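Local coordinates for outer membrane protein Omp121 (Bacteroides thetaiotaomicron, PDB 5FQ8), which probably imports peptide substrates across the outer membrane as a calcium-binding, TonB-dependent barrel transporter, at residues 195-200 and 848-853; 200-205 and 212-217. All blocks are in the same frame, centred on the assembly; numbering follows the deposited sequence.

Interaction 1: residues 195-200 and 848-853; sequences QNEFGM and YNDRNP. With CA (calcium ion), chain N.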
loop_
_atom_site.group_PDB
_atom_site.type_symbol
_atom_site.label_atom_id
_atom_site.label_comp_id
_atom_site.label_asym_id
_atom_site.label_seq_id
_atom_site.Cartn_x
_atom_site.Cartn_y
_atom_site.Cartn_z
ATOM N N GLN B 195 -14.981 27.304 32.445
ATOM C CA GLN B 195 -15.956 27.434 33.504
ATOM C C GLN B 195 -15.660 26.367 34.545
ATOM O O GLN B 195 -15.356 25.236 34.199
ATOM C CB GLN B 195 -17.359 27.275 32.923
ATOM C CG GLN B 195 -18.341 26.580 33.831
ATOM C CD GLN B 195 -18.421 25.106 33.578
ATOM O OE1 GLN B 195 -18.610 24.334 34.496
ATOM N NE2 GLN B 195 -18.281 24.706 32.330
ATOM N N ASN B 196 -15.712 26.719 35.805
ATOM C CA ASN B 196 -15.549 25.738 36.874
ATOM C C ASN B 196 -16.784 25.687 37.760
ATOM O O ASN B 196 -16.690 25.393 38.948
ATOM C CB ASN B 196 -14.302 26.008 37.727
ATOM C CG ASN B 196 -12.998 25.778 36.966
ATOM O OD1 ASN B 196 -12.621 24.643 36.683
ATOM N ND2 ASN B 196 -12.287 26.851 36.678
ATOM N N GLU B 197 -17.949 25.974 37.192
ATOM C CA GLU B 197 -19.181 26.017 37.957
ATOM C C GLU B 197 -19.969 24.718 37.887
ATOM O O GLU B 197 -20.546 24.297 38.894
ATOM C CB GLU B 197 -20.045 27.176 37.463
ATOM C CG GLU B 197 -21.026 27.718 38.478
ATOM C CD GLU B 197 -21.834 28.883 37.952
ATOM O OE1 GLU B 197 -21.432 29.484 36.936
ATOM O OE2 GLU B 197 -22.875 29.196 38.560
ATOM N N PHE B 198 -19.982 24.054 36.732
ATOM C CA PHE B 198 -20.775 22.851 36.517
ATOM C C PHE B 198 -19.887 21.716 36.021
ATOM O O PHE B 198 -18.891 21.937 35.335
ATOM C CB PHE B 198 -21.903 23.109 35.517
ATOM C CG PHE B 198 -22.593 24.431 35.695
ATOM C CD1 PHE B 198 -23.658 24.558 36.566
ATOM C CD2 PHE B 198 -22.179 25.541 34.985
ATOM C CE1 PHE B 198 -24.284 25.757 36.724
ATOM C CE2 PHE B 198 -22.808 26.748 35.136
ATOM C CZ PHE B 198 -23.862 26.856 36.008
ATOM N N GLY B 199 -20.272 20.484 36.348
ATOM C CA GLY B 199 -19.473 19.330 36.042
ATOM C C GLY B 199 -20.092 18.412 35.008
ATOM O O GLY B 199 -20.946 18.808 34.202
ATOM N N MET B 200 -19.642 17.161 35.033
ATOM C CA MET B 200 -20.009 16.184 34.022
ATOM C C MET B 200 -21.510 16.021 33.928
ATOM O O MET B 200 -22.179 15.751 34.923
ATOM C CB MET B 200 -19.372 14.840 34.360
ATOM C CG MET B 200 -19.804 13.673 33.493
ATOM S SD MET B 200 -18.953 12.201 33.987
ATOM C CE MET B 200 -19.156 12.291 35.742
ATOM N N TYR B 848 -23.250 31.374 31.033
ATOM C CA TYR B 848 -23.727 32.745 30.865
ATOM C C TYR B 848 -24.832 33.134 31.841
ATOM O O TYR B 848 -24.732 34.152 32.526
ATOM C CB TYR B 848 -24.197 32.934 29.433
ATOM C CG TYR B 848 -25.162 34.064 29.209
ATOM C CD1 TYR B 848 -24.720 35.365 29.158
ATOM C CD2 TYR B 848 -26.506 33.818 28.994
ATOM C CE1 TYR B 848 -25.579 36.385 28.933
ATOM C CE2 TYR B 848 -27.368 34.835 28.766
ATOM C CZ TYR B 848 -26.900 36.120 28.738
ATOM O OH TYR B 848 -27.764 37.160 28.517
ATOM N N ASN B 849 -25.924 32.399 31.881
ATOM C CA ASN B 849 -27.041 32.858 32.684
ATOM C C ASN B 849 -27.165 32.060 33.960
ATOM O O ASN B 849 -28.268 31.844 34.453
ATOM C CB ASN B 849 -28.325 32.794 31.866
ATOM C CG ASN B 849 -29.434 33.624 32.451
ATOM O OD1 ASN B 849 -29.417 34.836 32.358
ATOM N ND2 ASN B 849 -30.417 32.971 33.045
ATOM N N ASP B 850 -26.040 31.607 34.499
ATOM C CA ASP B 850 -26.048 30.577 35.527
ATOM C C ASP B 850 -26.837 29.372 35.037
ATOM O O ASP B 850 -27.344 28.564 35.816
ATOM C CB ASP B 850 -26.592 31.107 36.850
ATOM C CG ASP B 850 -25.806 32.300 37.352
ATOM O OD1 ASP B 850 -25.398 33.138 36.520
ATOM O OD2 ASP B 850 -25.663 32.383 38.582
ATOM N N ARG B 851 -26.944 29.283 33.716
ATOM C CA ARG B 851 -27.544 28.159 33.021
ATOM C C ARG B 851 -28.997 27.946 33.436
ATOM O O ARG B 851 -29.531 26.840 33.360
ATOM C CB ARG B 851 -26.693 26.904 33.211
ATOM C CG ARG B 851 -25.500 26.930 32.288
ATOM C CD ARG B 851 -24.656 25.698 32.407
ATOM N NE ARG B 851 -23.458 25.833 31.597
ATOM C CZ ARG B 851 -22.425 25.007 31.663
ATOM N NH1 ARG B 851 -22.460 23.992 32.498
ATOM N NH2 ARG B 851 -21.367 25.192 30.891
ATOM N N ASN B 852 -29.640 29.004 33.848
ATOM C CA ASN B 852 -31.058 28.950 34.115
ATOM C C ASN B 852 -31.837 29.206 32.834
ATOM O O ASN B 852 -31.327 29.838 31.909
ATOM C CB ASN B 852 -31.428 29.983 35.156
ATOM C CG ASN B 852 -30.825 29.686 36.485
ATOM O OD1 ASN B 852 -30.811 28.547 36.930
ATOM N ND2 ASN B 852 -30.304 30.714 37.131
ATOM N N PRO B 853 -33.071 28.719 32.751
ATOM C CA PRO B 853 -33.870 28.922 31.541
ATOM C C PRO B 853 -33.932 30.383 31.180
ATOM O O PRO B 853 -34.111 31.238 32.036
ATOM C CB PRO B 853 -35.241 28.382 31.938
ATOM C CG PRO B 853 -35.231 28.304 33.400
ATOM C CD PRO B 853 -33.833 27.987 33.766
HETATM CA CA CA N . -23.495 33.304 37.156
HETATM O O HOH W 1 -21.459 34.234 36.716
#
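Between N849 and N852 the chain folds into a type I' turn, closed by the backbone bond from N852 N to N849 O and by a weak side-chain bond from N849 ND2 to N852 O. D850 follows, its carboxylate gripping the calcium ion unevenly: OD1 lies 2.0 Å from the metal and OD2 2.8 Å, and a water is a further ligand. OD2 also accepts a hydrogen bond from a basic side chain of another protein chain. E197, known as a ligand of this site, here keeps its OE2 4.2 Å from D850 OD2 and 4.4 Å from the ion, outside its first shell, and is salt-bridged to R217.

R851 engages 195-200 most. From CG to NE its chain runs extended, carrying CD over one face of the F198 ring, 3.7 Å from the centroid and 23° off the normal, a CH-pi contact; E197 CB packs on the opposite face. The guanidinium, tilted only 23° from the ring plane, lies along its CD2 side, face over CD2 and NH1 reaching back to CB; NH1 is bonded to S213 O and NH2 to T846 OG1 and G841 O. An alanine here would take CD from one face of F198 and remove the donors to S213, T846 and G841, and would probably loosen the tie between the two loops. Q195 NE2, a fellow donor, merely sits near NH2; Q195 OE1 accepts the N-H of F198 on a lone pair, 2.6 Å from F198 N. N849 OD1 and N852 ND2 bond to the other chain's backbone. Without a hydrogen bond between 195-200 and 848-853, the contact rests on CH-pi packing: calcium and R217 probably temper the two carboxylates, while R851 gives its N-H groups to its own loop and S213, and its chain to F198.

Interaction 2: residues 200-205 and 212-217; sequences MGWNGN and GSWGPR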
loop_
_atom_site.group_PDB
_atom_site.type_symbol
_atom_site.label_atom_id
_atom_site.label_comp_id
_atom_site.label_asym_id
_atom_site.label_seq_id
_atom_site.Cartn_x
_atom_site.Cartn_y
_atom_site.Cartn_z
ATOM N N MET B 200 -19.642 17.161 35.033
ATOM C CA MET B 200 -20.009 16.184 34.022
ATOM C C MET B 200 -21.510 16.021 33.928
ATOM O O MET B 200 -22.179 15.751 34.923
ATOM C CB MET B 200 -19.372 14.840 34.360
ATOM C CG MET B 200 -19.804 13.673 33.493
ATOM S SD MET B 200 -18.953 12.201 33.987
ATOM C CE MET B 200 -19.156 12.291 35.742
ATOM N N GLY B 201 -22.031 16.164 32.725
ATOM C CA GLY B 201 -23.421 15.858 32.483
ATOM C C GLY B 201 -23.869 16.426 31.157
ATOM O O GLY B 201 -23.114 17.074 30.443
ATOM N N TRP B 202 -25.127 16.152 30.846
ATOM C CA TRP B 202 -25.758 16.715 29.672
ATOM C C TRP B 202 -27.142 17.207 30.073
ATOM O O TRP B 202 -27.661 16.850 31.127
ATOM C CB TRP B 202 -25.819 15.686 28.549
ATOM C CG TRP B 202 -25.720 16.268 27.205
ATOM C CD1 TRP B 202 -26.730 16.497 26.349
ATOM C CD2 TRP B 202 -24.534 16.712 26.554
ATOM N NE1 TRP B 202 -26.259 17.047 25.194
ATOM C CE2 TRP B 202 -24.908 17.193 25.295
ATOM C CE3 TRP B 202 -23.192 16.751 26.913
ATOM C CZ2 TRP B 202 -23.994 17.704 24.392
ATOM C CZ3 TRP B 202 -22.289 17.254 26.013
ATOM C CH2 TRP B 202 -22.693 17.728 24.769
ATOM N N ASN B 203 -27.723 18.065 29.245
ATOM C CA ASN B 203 -29.044 18.633 29.508
ATOM C C ASN B 203 -29.156 19.205 30.912
ATOM O O ASN B 203 -30.242 19.248 31.471
ATOM C CB ASN B 203 -30.168 17.607 29.315
ATOM C CG ASN B 203 -29.980 16.756 28.097
ATOM O OD1 ASN B 203 -29.803 15.548 28.201
ATOM N ND2 ASN B 203 -30.040 17.368 26.929
ATOM N N GLY B 204 -28.055 19.620 31.514
ATOM C CA GLY B 204 -28.087 20.055 32.886
ATOM C C GLY B 204 -28.274 18.955 33.894
ATOM O O GLY B 204 -28.302 19.240 35.087
ATOM N N ASN B 205 -28.400 17.710 33.470
ATOM C CA ASN B 205 -28.583 16.611 34.402
ATOM C C ASN B 205 -27.268 15.874 34.621
ATOM O O ASN B 205 -26.358 15.930 33.795
ATOM C CB ASN B 205 -29.651 15.643 33.887
ATOM C CG ASN B 205 -30.961 16.330 33.577
ATOM O OD1 ASN B 205 -31.252 17.385 34.086
ATOM N ND2 ASN B 205 -31.751 15.722 32.733
ATOM N N GLY B 212 -18.236 16.086 28.609
ATOM C CA GLY B 212 -18.593 17.486 28.653
ATOM C C GLY B 212 -19.099 17.843 30.028
ATOM O O GLY B 212 -19.144 17.012 30.934
ATOM N N SER B 213 -19.476 19.105 30.176
ATOM C CA SER B 213 -19.710 19.670 31.496
ATOM C C SER B 213 -21.003 20.442 31.533
ATOM O O SER B 213 -21.058 21.579 31.994
ATOM C CB SER B 213 -18.581 20.592 31.938
ATOM O OG SER B 213 -17.318 19.975 31.852
ATOM N N TRP B 214 -22.077 19.844 31.039
ATOM C CA TRP B 214 -23.400 20.427 31.228
ATOM C C TRP B 214 -24.156 19.707 32.333
ATOM O O TRP B 214 -25.285 19.303 32.149
ATOM C CB TRP B 214 -24.194 20.389 29.932
ATOM C CG TRP B 214 -23.582 21.089 28.761
ATOM C CD1 TRP B 214 -22.892 20.519 27.745
ATOM C CD2 TRP B 214 -23.671 22.478 28.450
ATOM N NE1 TRP B 214 -22.526 21.463 26.833
ATOM C CE2 TRP B 214 -22.996 22.678 27.242
ATOM C CE3 TRP B 214 -24.249 23.577 29.085
ATOM C CZ2 TRP B 214 -22.873 23.931 26.658
ATOM C CZ3 TRP B 214 -24.132 24.821 28.501
ATOM C CH2 TRP B 214 -23.453 24.989 27.303
ATOM N N GLY B 215 -23.540 19.520 33.492
ATOM C CA GLY B 215 -24.202 18.863 34.589
ATOM C C GLY B 215 -24.690 19.870 35.605
ATOM O O GLY B 215 -24.879 21.051 35.298
ATOM N N PRO B 216 -24.917 19.422 36.832
ATOM C CA PRO B 216 -25.344 20.334 37.887
ATOM C C PRO B 216 -24.210 21.205 38.406
ATOM O O PRO B 216 -23.025 20.988 38.153
ATOM C CB PRO B 216 -25.866 19.393 38.976
ATOM C CG PRO B 216 -25.312 18.110 38.690
ATOM C CD PRO B 216 -25.100 18.022 37.218
ATOM N N ARG B 217 -24.613 22.232 39.145
ATOM C CA ARG B 217 -23.654 23.092 39.817
ATOM C C ARG B 217 -22.938 22.294 40.894
ATOM O O ARG B 217 -23.537 21.448 41.561
ATOM C CB ARG B 217 -24.360 24.312 40.404
ATOM C CG ARG B 217 -23.423 25.431 40.846
ATOM C CD ARG B 217 -24.005 26.830 40.617
ATOM N NE ARG B 217 -25.464 26.866 40.683
ATOM C CZ ARG B 217 -26.237 27.406 39.748
ATOM N NH1 ARG B 217 -25.683 27.960 38.691
ATOM N NH2 ARG B 217 -27.556 27.409 39.878
#
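Backbone bonds set the frame. W214 works through both its polar main-chain atoms: its N donates weakly to G201 O at 3.0 Å, and its O accepts a weaker, more bent bond from G204 N at 2.9 Å. In the other segment a type I' turn from W202 to N205 is closed by N205 N to W202 O. A CA-H...O contact, nearly straight at 170°, adds M200 CA to G212 O, 3.3 Å away.

The aromatic contact joins two tryptophans edge to face. Although the CB of W202 points away from 212-217, its indole returns, and CD1 of W214 stands over the six-membered ring, displaced toward its rim and 3.7 Å from CZ3. The ring centroids are 4.9 Å apart and the planes 77° from one another, so the five-membered edge of W214 presses into the flat side of W202. With W214 CG anti to its carbonyl carbon (chi1 -58°), the indole is turned so that CD1 reaches W202; separately, W214 CB packs against G201 O.

Steric demands call for glycine at G201 and G215 and favour it at G212 and G204. A side chain on G201 would run into G215 CA and N205 O, one on G215 into M200 O, and one on G212 would crowd the W202 ring; G204 has a positive phi. P216 CD packs against N205 C.

Outward, W214 NE1 is bonded to F839 O at the end of helix 832-839, and the F839 ring meets W202. N203 OD1 is hydrogen-bonded to a polar side chain of another protein chain, its ND2 to S881 O of helix 880-889. Y884 of that helix touches both indoles, so both the 201-206 hairpin and the 212-217 loop pack on helix 880-889, and W202 touches the backbone of the bound peptide.

In the fold
Along the chain the order is 195-200, 200-205, 212-217 and finally 848-853, so interaction 2 is a local closure and interaction 1 a long one, spanning 647 intervening residues. The two share M200, and their centres lie 8 Å apart, each about 37 Å from the centre of the chain. Three of the four segments lie in the excursion between barrel strands 177-188 and 252-264, with 848-853 supplied from the far later loop between helix 832-839 and strand 859-865. The salt bridge of E197 with R217 ties one contact to the other, while R851 packs on W214. Early and late loops are thus joined near the calcium site and the partner chains.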